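Side-chain contacts in glycerate 2-kinase (Pyrococcus horikoshii, PDB 1X3L), which catalyses the ATP-dependent phosphorylation of D-glycerate to 2-phosphoglycerate, with magnesium as the preferred metal, and accepts several other phosphate donors: residues Arg12-Gly15 and Glu16-Ala20; Lys32-Asp36 and Lys37-Gln41; Arg65-Glu68 and Asp69-Val73; Asp200-Glu203 and Ala204-Ser207. All coordinates share one frame; numbering follows the deposited sequence.

Contact 1: Arg12-Gly15 and Glu16-Ala20; sequences RLVG and EAIKA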
ATOM      1  N   ARG A  12       1.743  20.587  -7.660  1.00 25.55           N
ATOM      2  CA  ARG A  12       3.132  20.380  -7.259  1.00 26.05           C
ATOM      3  C   ARG A  12       3.184  19.432  -6.052  1.00 24.92           C
ATOM      4  O   ARG A  12       4.036  18.549  -5.974  1.00 26.06           O
ATOM      5  CB  ARG A  12       3.775  21.724  -6.897  1.00 26.77           C
ATOM      6  CG  ARG A  12       5.237  21.636  -6.513  1.00 28.06           C
ATOM      7  CD  ARG A  12       5.846  23.018  -6.260  1.00 26.28           C
ATOM      8  NE  ARG A  12       7.203  22.915  -5.725  1.00 26.25           N
ATOM      9  CZ  ARG A  12       8.301  22.824  -6.469  1.00 27.17           C
ATOM     10  NH1 ARG A  12       8.211  22.829  -7.793  1.00 28.30           N
ATOM     11  NH2 ARG A  12       9.493  22.723  -5.891  1.00 23.91           N
ATOM     12  N   LEU A  13       2.261  19.619  -5.118  1.00 24.29           N
ATOM     13  CA  LEU A  13       2.194  18.792  -3.917  1.00 23.99           C
ATOM     14  C   LEU A  13       1.713  17.376  -4.250  1.00 24.22           C
ATOM     15  O   LEU A  13       2.115  16.412  -3.603  1.00 22.42           O
ATOM     16  CB  LEU A  13       1.272  19.451  -2.884  1.00 23.23           C
ATOM     17  CG  LEU A  13       1.754  20.823  -2.391  1.00 25.79           C
ATOM     18  CD1 LEU A  13       0.739  21.430  -1.434  1.00 23.81           C
ATOM     19  CD2 LEU A  13       3.109  20.676  -1.701  1.00 24.22           C
ATOM     20  N   VAL A  14       0.849  17.251  -5.256  1.00 24.59           N
ATOM     21  CA  VAL A  14       0.378  15.934  -5.668  1.00 24.55           C
ATOM     22  C   VAL A  14       1.585  15.165  -6.222  1.00 25.39           C
ATOM     23  O   VAL A  14       1.780  13.985  -5.920  1.00 25.30           O
ATOM     24  CB  VAL A  14      -0.695  16.024  -6.779  1.00 24.98           C
ATOM     25  CG1 VAL A  14      -0.892  14.642  -7.412  1.00 21.71           C
ATOM     26  CG2 VAL A  14      -2.022  16.540  -6.192  1.00 21.40           C
ATOM     27  N   GLY A  15       2.386  15.843  -7.037  1.00 24.13           N
ATOM     28  CA  GLY A  15       3.567  15.220  -7.612  1.00 25.02           C
ATOM     29  C   GLY A  15       4.525  14.712  -6.544  1.00 25.77           C
ATOM     30  O   GLY A  15       5.124  13.643  -6.695  1.00 25.20           O
ATOM     31  N   GLU A  16       4.674  15.474  -5.463  1.00 25.94           N
ATOM     32  CA  GLU A  16       5.562  15.082  -4.368  1.00 27.01           C
ATOM     33  C   GLU A  16       5.087  13.800  -3.686  1.00 26.06           C
ATOM     34  O   GLU A  16       5.890  12.931  -3.354  1.00 26.58           O
ATOM     35  CB  GLU A  16       5.663  16.199  -3.326  1.00 28.06           C
ATOM     36  CG  GLU A  16       6.544  17.359  -3.740  1.00 35.81           C
ATOM     37  CD  GLU A  16       7.994  16.943  -3.931  1.00 38.52           C
ATOM     38  OE1 GLU A  16       8.600  16.419  -2.971  1.00 41.61           O
ATOM     39  OE2 GLU A  16       8.527  17.138  -5.041  1.00 41.97           O
ATOM     40  N   ALA A  17       3.781  13.692  -3.477  1.00 25.14           N
ATOM     41  CA  ALA A  17       3.216  12.514  -2.828  1.00 25.48           C
ATOM     42  C   ALA A  17       3.462  11.280  -3.682  1.00 25.04           C
ATOM     43  O   ALA A  17       3.825  10.224  -3.172  1.00 22.70           O
ATOM     44  CB  ALA A  17       1.713  12.702  -2.600  1.00 21.60           C
ATOM     45  N   ILE A  18       3.261  11.417  -4.989  1.00 24.62           N
ATOM     46  CA  ILE A  18       3.453  10.297  -5.893  1.00 27.61           C
ATOM     47  C   ILE A  18       4.919   9.874  -5.957  1.00 28.51           C
ATOM     48  O   ILE A  18       5.219   8.686  -5.939  1.00 28.68           O
ATOM     49  CB  ILE A  18       2.937  10.638  -7.304  1.00 28.26           C
ATOM     50  CG1 ILE A  18       1.430  10.892  -7.243  1.00 29.20           C
ATOM     51  CG2 ILE A  18       3.240   9.490  -8.262  1.00 28.65           C
ATOM     52  CD1 ILE A  18       0.838  11.384  -8.553  1.00 32.41           C
ATOM     53  N   LYS A  19       5.830  10.844  -6.014  1.00 30.03           N
ATOM     54  CA  LYS A  19       7.262  10.542  -6.067  1.00 32.21           C
ATOM     55  C   LYS A  19       7.730   9.829  -4.799  1.00 30.71           C
ATOM     56  O   LYS A  19       8.532   8.900  -4.861  1.00 31.70           O
ATOM     57  CB  LYS A  19       8.080  11.825  -6.249  1.00 33.87           C
ATOM     58  CG  LYS A  19       7.861  12.538  -7.575  1.00 39.77           C
ATOM     59  CD  LYS A  19       8.648  13.843  -7.623  1.00 41.97           C
ATOM     60  CE  LYS A  19       8.306  14.656  -8.859  1.00 46.31           C
ATOM     61  NZ  LYS A  19       9.005  15.982  -8.867  1.00 47.31           N
ATOM     62  N   ALA A  20       7.228  10.264  -3.650  1.00 29.20           N
ATOM     63  CA  ALA A  20       7.610   9.656  -2.376  1.00 28.75           C
ATOM     64  C   ALA A  20       7.090   8.220  -2.269  1.00 28.49           C
ATOM     65  O   ALA A  20       7.541   7.450  -1.419  1.00 27.15           O
ATOM     66  CB  ALA A  20       7.076  10.494  -1.218  1.00 28.61           C
TER
HETATM   67  O   HOH W   1       6.321  17.859  -7.768  1.00 47.59           O
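Four successive i to i+4 backbone hydrogen bonds, from the amides of Glu16, Ala17, Ile18 and Lys19 to the carbonyls of Arg12, Leu13, Val14 and Gly15, carry one regular alpha-helical turn into the next. The side chains are then sorted by the faces of the helix. Val14 and Ile18, one turn apart, run side by side in the same direction, and Val14 CG1 meets Ile18 CD1 at 3.9 Å. With CG1 of Ile18 beside its own backbone N (chi1 -63°), the branch also leans back over the preceding turn, bringing Ile18 CG1 to 3.4 Å from Val14 O. This is the second half of helix 6-20, which packs its Val14 and Ala17 face on Phe365 of strand 359-366, while Leu13 and Ala17 also reach strand 427-435 and the neighbouring helix 268-281.

The polar side is built differently. Lys19 runs extended beyond CG back past Gly15, toward the start of the helix, with Lys19 CG lying 3.1 Å from Gly15 O. At the far end, a water donates to Arg12 O at 3.0 Å and accepts only a weak bond from Lys19 NZ at 3.5 Å. Glu16 bends at its second torsion, its CG 3.6 Å from Arg12 O, and the guanidinium of Arg12 turns instead to Glu278, with which NE forms a salt bridge.

Contact 2: Lys32-Asp36 and Lys37-Gln41; sequences KVSDD and KIIVQ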
ATOM      1  N   LYS A  32      20.794   4.439   1.939  1.00 42.91           N
ATOM      2  CA  LYS A  32      21.969   5.209   1.547  1.00 45.40           C
ATOM      3  C   LYS A  32      23.180   4.294   1.706  1.00 47.88           C
ATOM      4  O   LYS A  32      23.236   3.488   2.636  1.00 47.30           O
ATOM      5  CB  LYS A  32      22.125   6.438   2.443  1.00 44.62           C
ATOM      6  CG  LYS A  32      20.892   7.328   2.499  1.00 44.39           C
ATOM      7  CD  LYS A  32      20.495   7.842   1.120  1.00 42.39           C
ATOM      8  CE  LYS A  32      19.240   8.699   1.206  1.00 42.58           C
ATOM      9  NZ  LYS A  32      18.785   9.174  -0.126  1.00 40.12           N
ATOM     10  N   VAL A  33      24.145   4.404   0.802  1.00 50.96           N
ATOM     11  CA  VAL A  33      25.328   3.558   0.881  1.00 55.12           C
ATOM     12  C   VAL A  33      26.605   4.381   0.970  1.00 58.79           C
ATOM     13  O   VAL A  33      26.789   5.343   0.224  1.00 58.35           O
ATOM     14  CB  VAL A  33      25.407   2.591  -0.315  1.00 54.31           C
ATOM     15  CG1 VAL A  33      26.723   1.827  -0.274  1.00 54.39           C
ATOM     16  CG2 VAL A  33      24.235   1.625  -0.282  1.00 54.10           C
ATOM     17  N   SER A  34      27.478   3.993   1.896  1.00 62.70           N
ATOM     18  CA  SER A  34      28.758   4.664   2.081  1.00 67.07           C
ATOM     19  C   SER A  34      29.810   3.974   1.223  1.00 69.24           C
ATOM     20  O   SER A  34      29.746   4.018  -0.006  1.00 70.67           O
ATOM     21  CB  SER A  34      29.200   4.632   3.549  1.00 67.96           C
ATOM     22  OG  SER A  34      28.391   5.474   4.350  1.00 69.98           O
ATOM     23  N   ASP A  35      30.774   3.334   1.870  1.00 71.21           N
ATOM     24  CA  ASP A  35      31.818   2.626   1.148  1.00 72.65           C
ATOM     25  C   ASP A  35      31.789   1.210   1.693  1.00 72.70           C
ATOM     26  O   ASP A  35      32.127   0.248   0.999  1.00 73.69           O
ATOM     27  CB  ASP A  35      33.205   3.240   1.355  1.00 74.36           C
ATOM     28  CG  ASP A  35      34.286   2.520   0.563  1.00 76.14           C
ATOM     29  OD1 ASP A  35      34.581   1.345   0.878  1.00 75.93           O
ATOM     30  OD2 ASP A  35      34.837   3.131  -0.380  1.00 77.55           O
ATOM     31  N   ASP A  36      31.365   1.091   2.944  1.00 71.71           N
ATOM     32  CA  ASP A  36      31.293  -0.203   3.597  1.00 70.62           C
ATOM     33  C   ASP A  36      30.051  -0.255   4.479  1.00 67.79           C
ATOM     34  O   ASP A  36      29.744  -1.284   5.077  1.00 67.70           O
ATOM     35  CB  ASP A  36      32.548  -0.418   4.447  1.00 73.52           C
ATOM     36  CG  ASP A  36      32.735  -1.863   4.858  1.00 76.86           C
ATOM     37  OD1 ASP A  36      33.678  -2.147   5.630  1.00 77.96           O
ATOM     38  OD2 ASP A  36      31.939  -2.715   4.404  1.00 78.97           O
ATOM     39  N   LYS A  37      29.334   0.862   4.546  1.00 64.24           N
ATOM     40  CA  LYS A  37      28.141   0.945   5.375  1.00 60.42           C
ATOM     41  C   LYS A  37      26.861   1.165   4.574  1.00 56.93           C
ATOM     42  O   LYS A  37      26.861   1.850   3.548  1.00 55.33           O
ATOM     43  CB  LYS A  37      28.296   2.081   6.391  1.00 62.56           C
ATOM     44  CG  LYS A  37      29.607   2.061   7.171  1.00 65.45           C
ATOM     45  CD  LYS A  37      29.731   0.829   8.062  1.00 68.48           C
ATOM     46  CE  LYS A  37      31.069   0.814   8.800  1.00 69.90           C
ATOM     47  NZ  LYS A  37      31.198  -0.348   9.728  1.00 70.32           N
ATOM     48  N   ILE A  38      25.774   0.570   5.055  1.00 52.39           N
ATOM     49  CA  ILE A  38      24.460   0.714   4.439  1.00 48.84           C
ATOM     50  C   ILE A  38      23.592   1.375   5.502  1.00 45.94           C
ATOM     51  O   ILE A  38      23.438   0.839   6.593  1.00 45.84           O
ATOM     52  CB  ILE A  38      23.850  -0.652   4.069  1.00 49.18           C
ATOM     53  CG1 ILE A  38      24.708  -1.329   2.997  1.00 49.11           C
ATOM     54  CG2 ILE A  38      22.426  -0.467   3.560  1.00 48.80           C
ATOM     55  CD1 ILE A  38      24.204  -2.693   2.574  1.00 47.60           C
ATOM     56  N   ILE A  39      23.040   2.542   5.193  1.00 43.54           N
ATOM     57  CA  ILE A  39      22.214   3.255   6.161  1.00 42.13           C
ATOM     58  C   ILE A  39      20.751   3.308   5.724  1.00 39.67           C
ATOM     59  O   ILE A  39      20.394   3.999   4.765  1.00 37.53           O
ATOM     60  CB  ILE A  39      22.747   4.687   6.384  1.00 42.89           C
ATOM     61  CG1 ILE A  39      24.252   4.633   6.672  1.00 44.60           C
ATOM     62  CG2 ILE A  39      22.027   5.336   7.562  1.00 41.61           C
ATOM     63  CD1 ILE A  39      24.903   5.993   6.841  1.00 45.98           C
ATOM     64  N   VAL A  40      19.912   2.571   6.446  1.00 37.85           N
ATOM     65  CA  VAL A  40      18.488   2.490   6.148  1.00 37.57           C
ATOM     66  C   VAL A  40      17.667   3.296   7.146  1.00 37.94           C
ATOM     67  O   VAL A  40      17.546   2.926   8.318  1.00 37.38           O
ATOM     68  CB  VAL A  40      18.014   1.025   6.166  1.00 35.91           C
ATOM     69  CG1 VAL A  40      16.582   0.933   5.668  1.00 36.37           C
ATOM     70  CG2 VAL A  40      18.930   0.182   5.308  1.00 35.38           C
ATOM     71  N   GLN A  41      17.095   4.396   6.668  1.00 38.63           N
ATOM     72  CA  GLN A  41      16.299   5.280   7.510  1.00 40.45           C
ATOM     73  C   GLN A  41      17.050   5.565   8.813  1.00 41.92           C
ATOM     74  O   GLN A  41      16.469   5.543   9.895  1.00 42.56           O
ATOM     75  CB  GLN A  41      14.926   4.653   7.811  1.00 39.34           C
ATOM     76  CG  GLN A  41      14.111   4.312   6.559  1.00 39.22           C
ATOM     77  CD  GLN A  41      12.651   3.992   6.857  1.00 37.03           C
ATOM     78  OE1 GLN A  41      12.337   3.290   7.815  1.00 36.70           O
ATOM     79  NE2 GLN A  41      11.751   4.502   6.021  1.00 37.70           N
TER
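Lys32 and Ile39 face each other as the hydrogen-bonded pair of an antiparallel beta hairpin, strands 31-33 and 37-40, with their side chains on one face of the sheet; Val33 and Ile38 form the adjoining non-hydrogen-bonded pair and project from the other face. On the Lys32 face the touching is confined to the root of the lysine. Lys32 CB passes 3.8 Å from Ile39 O, and the chain then bends at its second torsion (chi2 -59°) and leads away from the partner strand, so that NZ can bond to Leu28 O. On the opposite face Val33 CG2 and Ile38 CG1 approach only loosely, at 4.4 Å, and both residues also pack on Leu71.

Toward the turn, the first side-chain bond of Ser34 is directed at the returning strand, Ser34 CB lying 3.9 Å from Lys37 CB. Lys37 itself folds back at chi2 over the peptide before it, CD lying 3.7 Å from Asp36 O; its ammonium group has a long, weak ion pair with Glu46 of the next strand, 43-46. The backbone supplies the firm restraint. Lys32 and Ile39 exchange two bonds, of which Ile39 N to Lys32 O is the shorter at 2.7 Å. Nearest the turn, Ser34 N donates to Lys37 O at 2.8 Å in an almost perfectly straight N-H···O arrangement of 179°, and the same oxygen also receives the CA-H of Val33.

Contact 3: Arg65-Glu68 and Asp69-Val73; sequences RAIE and DILDV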
ATOM      1  N   ARG A  65      15.798  -3.106  -8.759  1.00 36.15           N
ATOM      2  CA  ARG A  65      16.624  -2.266  -9.619  1.00 37.56           C
ATOM      3  C   ARG A  65      17.319  -1.172  -8.805  1.00 37.86           C
ATOM      4  O   ARG A  65      18.482  -0.843  -9.057  1.00 36.79           O
ATOM      5  CB  ARG A  65      15.755  -1.651 -10.723  1.00 39.14           C
ATOM      6  CG  ARG A  65      16.521  -0.886 -11.789  1.00 43.58           C
ATOM      7  CD  ARG A  65      15.636  -0.613 -13.005  1.00 47.09           C
ATOM      8  NE  ARG A  65      14.489   0.244 -12.697  1.00 50.97           N
ATOM      9  CZ  ARG A  65      14.543   1.569 -12.586  1.00 52.06           C
ATOM     10  NH1 ARG A  65      15.694   2.211 -12.758  1.00 52.54           N
ATOM     11  NH2 ARG A  65      13.445   2.256 -12.295  1.00 51.57           N
ATOM     12  N   ALA A  66      16.613  -0.620  -7.823  1.00 36.99           N
ATOM     13  CA  ALA A  66      17.180   0.427  -6.976  1.00 36.91           C
ATOM     14  C   ALA A  66      18.362  -0.116  -6.172  1.00 37.82           C
ATOM     15  O   ALA A  66      19.400   0.541  -6.046  1.00 38.60           O
ATOM     16  CB  ALA A  66      16.108   0.978  -6.032  1.00 36.11           C
ATOM     17  N   ILE A  67      18.206  -1.313  -5.621  1.00 38.54           N
ATOM     18  CA  ILE A  67      19.278  -1.916  -4.839  1.00 39.13           C
ATOM     19  C   ILE A  67      20.517  -2.171  -5.701  1.00 40.66           C
ATOM     20  O   ILE A  67      21.641  -1.902  -5.272  1.00 39.79           O
ATOM     21  CB  ILE A  67      18.816  -3.238  -4.194  1.00 38.29           C
ATOM     22  CG1 ILE A  67      17.721  -2.955  -3.161  1.00 38.13           C
ATOM     23  CG2 ILE A  67      19.987  -3.939  -3.533  1.00 37.00           C
ATOM     24  CD1 ILE A  67      18.178  -2.089  -2.005  1.00 37.59           C
ATOM     25  N   GLU A  68      20.314  -2.684  -6.913  1.00 41.39           N
ATOM     26  CA  GLU A  68      21.433  -2.956  -7.816  1.00 45.15           C
ATOM     27  C   GLU A  68      22.148  -1.676  -8.246  1.00 45.34           C
ATOM     28  O   GLU A  68      23.331  -1.709  -8.577  1.00 45.53           O
ATOM     29  CB  GLU A  68      20.969  -3.688  -9.081  1.00 45.74           C
ATOM     30  CG  GLU A  68      20.433  -5.087  -8.868  1.00 47.46           C
ATOM     31  CD  GLU A  68      20.290  -5.844 -10.177  1.00 49.72           C
ATOM     32  OE1 GLU A  68      19.702  -5.295 -11.133  1.00 51.60           O
ATOM     33  OE2 GLU A  68      20.765  -6.994 -10.251  1.00 52.90           O
ATOM     34  N   ASP A  69      21.436  -0.552  -8.248  1.00 46.49           N
ATOM     35  CA  ASP A  69      22.050   0.707  -8.658  1.00 47.53           C
ATOM     36  C   ASP A  69      22.938   1.320  -7.584  1.00 47.71           C
ATOM     37  O   ASP A  69      23.722   2.227  -7.870  1.00 48.00           O
ATOM     38  CB  ASP A  69      20.987   1.730  -9.080  1.00 49.82           C
ATOM     39  CG  ASP A  69      20.255   1.323 -10.348  1.00 52.04           C
ATOM     40  OD1 ASP A  69      20.860   0.626 -11.190  1.00 53.52           O
ATOM     41  OD2 ASP A  69      19.079   1.713 -10.512  1.00 53.15           O
ATOM     42  N   ILE A  70      22.827   0.833  -6.353  1.00 45.78           N
ATOM     43  CA  ILE A  70      23.648   1.373  -5.275  1.00 45.74           C
ATOM     44  C   ILE A  70      24.498   0.320  -4.579  1.00 46.02           C
ATOM     45  O   ILE A  70      25.324   0.652  -3.732  1.00 47.14           O
ATOM     46  CB  ILE A  70      22.786   2.086  -4.212  1.00 44.36           C
ATOM     47  CG1 ILE A  70      21.839   1.086  -3.543  1.00 43.40           C
ATOM     48  CG2 ILE A  70      22.007   3.216  -4.862  1.00 42.84           C
ATOM     49  CD1 ILE A  70      20.970   1.701  -2.457  1.00 40.91           C
ATOM     50  N   LEU A  71      24.301  -0.944  -4.938  1.00 46.69           N
ATOM     51  CA  LEU A  71      25.056  -2.035  -4.327  1.00 48.15           C
ATOM     52  C   LEU A  71      25.292  -3.181  -5.303  1.00 48.54           C
ATOM     53  O   LEU A  71      24.452  -3.464  -6.160  1.00 47.79           O
ATOM     54  CB  LEU A  71      24.312  -2.572  -3.098  1.00 48.81           C
ATOM     55  CG  LEU A  71      24.158  -1.661  -1.876  1.00 50.76           C
ATOM     56  CD1 LEU A  71      23.163  -2.276  -0.900  1.00 48.45           C
ATOM     57  CD2 LEU A  71      25.514  -1.459  -1.208  1.00 50.56           C
ATOM     58  N   ASP A  72      26.441  -3.840  -5.173  1.00 49.01           N
ATOM     59  CA  ASP A  72      26.758  -4.974  -6.031  1.00 49.03           C
ATOM     60  C   ASP A  72      26.069  -6.187  -5.429  1.00 48.82           C
ATOM     61  O   ASP A  72      26.367  -6.583  -4.304  1.00 50.14           O
ATOM     62  CB  ASP A  72      28.270  -5.203  -6.089  1.00 50.88           C
ATOM     63  CG  ASP A  72      29.010  -4.043  -6.727  1.00 53.50           C
ATOM     64  OD1 ASP A  72      28.659  -3.667  -7.870  1.00 55.21           O
ATOM     65  OD2 ASP A  72      29.945  -3.508  -6.090  1.00 52.64           O
ATOM     66  N   VAL A  73      25.137  -6.768  -6.176  1.00 47.89           N
ATOM     67  CA  VAL A  73      24.393  -7.921  -5.689  1.00 47.23           C
ATOM     68  C   VAL A  73      24.943  -9.246  -6.204  1.00 47.45           C
ATOM     69  O   VAL A  73      25.012  -9.480  -7.410  1.00 46.31           O
ATOM     70  CB  VAL A  73      22.901  -7.807  -6.071  1.00 46.75           C
ATOM     71  CG1 VAL A  73      22.139  -9.028  -5.584  1.00 46.37           C
ATOM     72  CG2 VAL A  73      22.311  -6.539  -5.470  1.00 45.79           C
TER
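Ile67 O accepts two amides as the helix runs out: Ile70 N at 3.2 Å, from well above the carbonyl plane, and Leu71 N at 2.8 Å, a short but weak bond because its N-H is bent to 125°. The same fraying is seen one residue earlier, where Ala66 O receives weak bonds from both Asp69 N and Ile70 N. Around this loosening end, Ile70 places CG1 between its backbone N and carbonyl carbon (chi1 63°), which sets CG1 3.5 Å from Ile67 O.

The segment closes helix 60-70, the connecting helix of the beta-alpha-beta unit made with strands 51-56 and 75-81, and the chain beyond it turns toward the second strand. There Val73 comes back against the helix. Its CG2 meets Ile67 CG2 at 4.0 Å and lies 4.1 Å from CG of Glu68, the valine crossing each of the two side chains at about a right angle. Ile67 also packs on Phe126 and Leu128 of strand 124-129, while the Glu68 carboxylate is bound by the backbone amides of Lys89 and Arg90.

On the side facing Tyr24, Arg65 and Asp69 are one turn apart without forming a salt bridge. Their flat groups are turned 63° from each other, and Asp69 OD2 stands 4.1 Å from Arg65 NH1, well out of the guanidinium plane. Tyr24 serves both, hydrogen-bonding OD2 and lying in cation-pi contact with Arg65, which is salt-bridged to Glu62.

Contact 4: Asp200-Glu203 and Ala204-Ser207; sequences DNLE and AIAS. With SO4 (sulfate ion), chain B.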
ATOM      1  N   ASP A 200      -1.223   0.654   7.864  1.00 32.91           N
ATOM      2  CA  ASP A 200       0.083   0.014   7.709  1.00 33.30           C
ATOM      3  C   ASP A 200       0.414  -1.167   8.622  1.00 34.14           C
ATOM      4  O   ASP A 200       1.533  -1.273   9.127  1.00 33.19           O
ATOM      5  CB  ASP A 200       1.194   1.064   7.835  1.00 30.60           C
ATOM      6  CG  ASP A 200       1.070   2.166   6.800  1.00 30.42           C
ATOM      7  OD1 ASP A 200       0.600   1.873   5.681  1.00 26.54           O
ATOM      8  OD2 ASP A 200       1.453   3.321   7.103  1.00 31.57           O
ATOM      9  N   ASN A 201      -0.551  -2.057   8.827  1.00 36.56           N
ATOM     10  CA  ASN A 201      -0.324  -3.241   9.647  1.00 37.25           C
ATOM     11  C   ASN A 201       0.485  -4.223   8.798  1.00 36.37           C
ATOM     12  O   ASN A 201      -0.016  -4.779   7.819  1.00 38.12           O
ATOM     13  CB  ASN A 201      -1.663  -3.852  10.066  1.00 39.83           C
ATOM     14  CG  ASN A 201      -1.508  -5.210  10.724  1.00 43.34           C
ATOM     15  OD1 ASN A 201      -0.532  -5.469  11.429  1.00 45.30           O
ATOM     16  ND2 ASN A 201      -2.485  -6.080  10.506  1.00 46.14           N
ATOM     17  N   LEU A 202       1.742  -4.422   9.178  1.00 34.76           N
ATOM     18  CA  LEU A 202       2.651  -5.298   8.446  1.00 34.97           C
ATOM     19  C   LEU A 202       2.254  -6.775   8.415  1.00 36.31           C
ATOM     20  O   LEU A 202       2.622  -7.502   7.490  1.00 35.58           O
ATOM     21  CB  LEU A 202       4.065  -5.153   9.015  1.00 34.21           C
ATOM     22  CG  LEU A 202       4.635  -3.725   9.041  1.00 35.35           C
ATOM     23  CD1 LEU A 202       6.032  -3.731   9.649  1.00 33.06           C
ATOM     24  CD2 LEU A 202       4.674  -3.154   7.624  1.00 35.30           C
ATOM     25  N   GLU A 203       1.509  -7.218   9.423  1.00 36.70           N
ATOM     26  CA  GLU A 203       1.079  -8.613   9.501  1.00 39.00           C
ATOM     27  C   GLU A 203       0.263  -9.047   8.296  1.00 38.16           C
ATOM     28  O   GLU A 203       0.279 -10.219   7.918  1.00 39.29           O
ATOM     29  CB  GLU A 203       0.251  -8.850  10.769  1.00 40.58           C
ATOM     30  CG  GLU A 203       1.075  -9.104  12.016  1.00 44.81           C
ATOM     31  CD  GLU A 203       0.217  -9.334  13.253  1.00 48.15           C
ATOM     32  OE1 GLU A 203      -0.844  -9.989  13.136  1.00 51.70           O
ATOM     33  OE2 GLU A 203       0.608  -8.873  14.347  1.00 48.38           O
ATOM     34  N   ALA A 204      -0.438  -8.097   7.690  1.00 37.53           N
ATOM     35  CA  ALA A 204      -1.295  -8.371   6.545  1.00 38.02           C
ATOM     36  C   ALA A 204      -0.594  -8.330   5.193  1.00 37.58           C
ATOM     37  O   ALA A 204      -0.926  -9.115   4.300  1.00 40.94           O
ATOM     38  CB  ALA A 204      -2.473  -7.390   6.540  1.00 39.79           C
ATOM     39  N   ILE A 205       0.365  -7.423   5.035  1.00 33.91           N
ATOM     40  CA  ILE A 205       1.077  -7.283   3.765  1.00 31.96           C
ATOM     41  C   ILE A 205       1.844  -8.548   3.362  1.00 30.46           C
ATOM     42  O   ILE A 205       2.795  -8.955   4.031  1.00 26.92           O
ATOM     43  CB  ILE A 205       2.042  -6.077   3.806  1.00 30.70           C
ATOM     44  CG1 ILE A 205       1.249  -4.797   4.103  1.00 29.91           C
ATOM     45  CG2 ILE A 205       2.767  -5.949   2.477  1.00 31.99           C
ATOM     46  CD1 ILE A 205       2.104  -3.550   4.208  1.00 28.69           C
ATOM     47  N   ALA A 206       1.409  -9.159   2.259  1.00 29.32           N
ATOM     48  CA  ALA A 206       2.010 -10.384   1.735  1.00 29.53           C
ATOM     49  C   ALA A 206       1.946 -11.501   2.773  1.00 30.17           C
ATOM     50  O   ALA A 206       2.641 -12.510   2.659  1.00 31.49           O
ATOM     51  CB  ALA A 206       3.462 -10.134   1.325  1.00 27.93           C
ATOM     52  N   SER A 207       1.101 -11.309   3.781  1.00 30.87           N
ATOM     53  CA  SER A 207       0.927 -12.279   4.857  1.00 32.19           C
ATOM     54  C   SER A 207       2.104 -12.306   5.829  1.00 32.10           C
ATOM     55  O   SER A 207       2.420 -13.341   6.412  1.00 32.16           O
ATOM     56  CB  SER A 207       0.677 -13.673   4.279  1.00 32.73           C
ATOM     57  OG  SER A 207      -0.579 -13.716   3.621  1.00 34.00           O
TER
HETATM   58  S   SO4 B 505      -1.293  -8.968  -0.416  1.00 39.68           S
HETATM   59  O1  SO4 B 505      -0.979  -9.105   1.015  1.00 46.50           O
HETATM   60  O2  SO4 B 505      -2.754  -9.040  -0.587  1.00 44.55           O
HETATM   61  O3  SO4 B 505      -0.649 -10.047  -1.188  1.00 42.38           O
HETATM   62  O4  SO4 B 505      -0.802  -7.670  -0.910  1.00 46.90           O
HETATM   63  O   HOH W   2       4.666  -7.665   5.647  1.00 29.89           O
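Asn201 and Ala204 are joined by a backbone hydrogen bond, Ala204 N to Asn201 O at 3.3 Å, which, though weak, closes a beta turn of type I geometry in the loop between strand 188-194 and helix 217-226. A weak Asx turn, Glu203 N to Asn201 OD1 at 3.4 Å, overlaps it; Asn201 has its CG anti to the backbone N (chi1 170°), directing the amide group forward along the chain. Water contributes more firmly, donating to both Leu202 O and Ile205 O at 2.8 Å each and so bridging the two carbonyls.

Apolar contact is slight between the segments. Leu202 CD2 and Ile205 CD1 lie 4.3 Å apart, and the two residues find a common support in Ile193 of strand 188-194. Ile205 rests on Ile129 as well, at the end of the adjacent strand.

The third kind of interaction is with an anion. Ala206 N donates to O1 of a sulfate ion at 2.7 Å, and the backbone amides of Ser134, at the start of helix 133-136, and of Gly132 just before that helix bind the same ion. Ser207 OG bonds to Ser134 and Arg170, tying this loop to helices 133-136 and 163-171. The sulfate probably came from the crystallisation liquor, yet three main-chain N-H groups converging on a tetrahedral anion, with the side chain of Ile205 about 11 Å from that of Lys58, a probable substrate-binding residue, are consistent with a site able to receive a phosphate group.

How the contacts relate
The four contacts illustrate how local side-chain order varies with its setting in one chain. Contact 2 lies at the surface, whereas contacts 1, 3 and 4 are partly buried. Contacts 2 and 3 adjoin: Val33 CG2 of the hairpin meets Leu71 CD2 after the helix at 3.5 Å, so the hairpin covers the end of that helix. Contacts 1 and 4 each stand apart, their centres 24 to 26 Å from every other contact; contact 1 is on a helix packed against the mixed sheet. Regular backbone bonding dominates contacts 1 and 2, gives way to weak, shared bonds in contact 3, and in contact 4 is largely replaced by water and a bound anion.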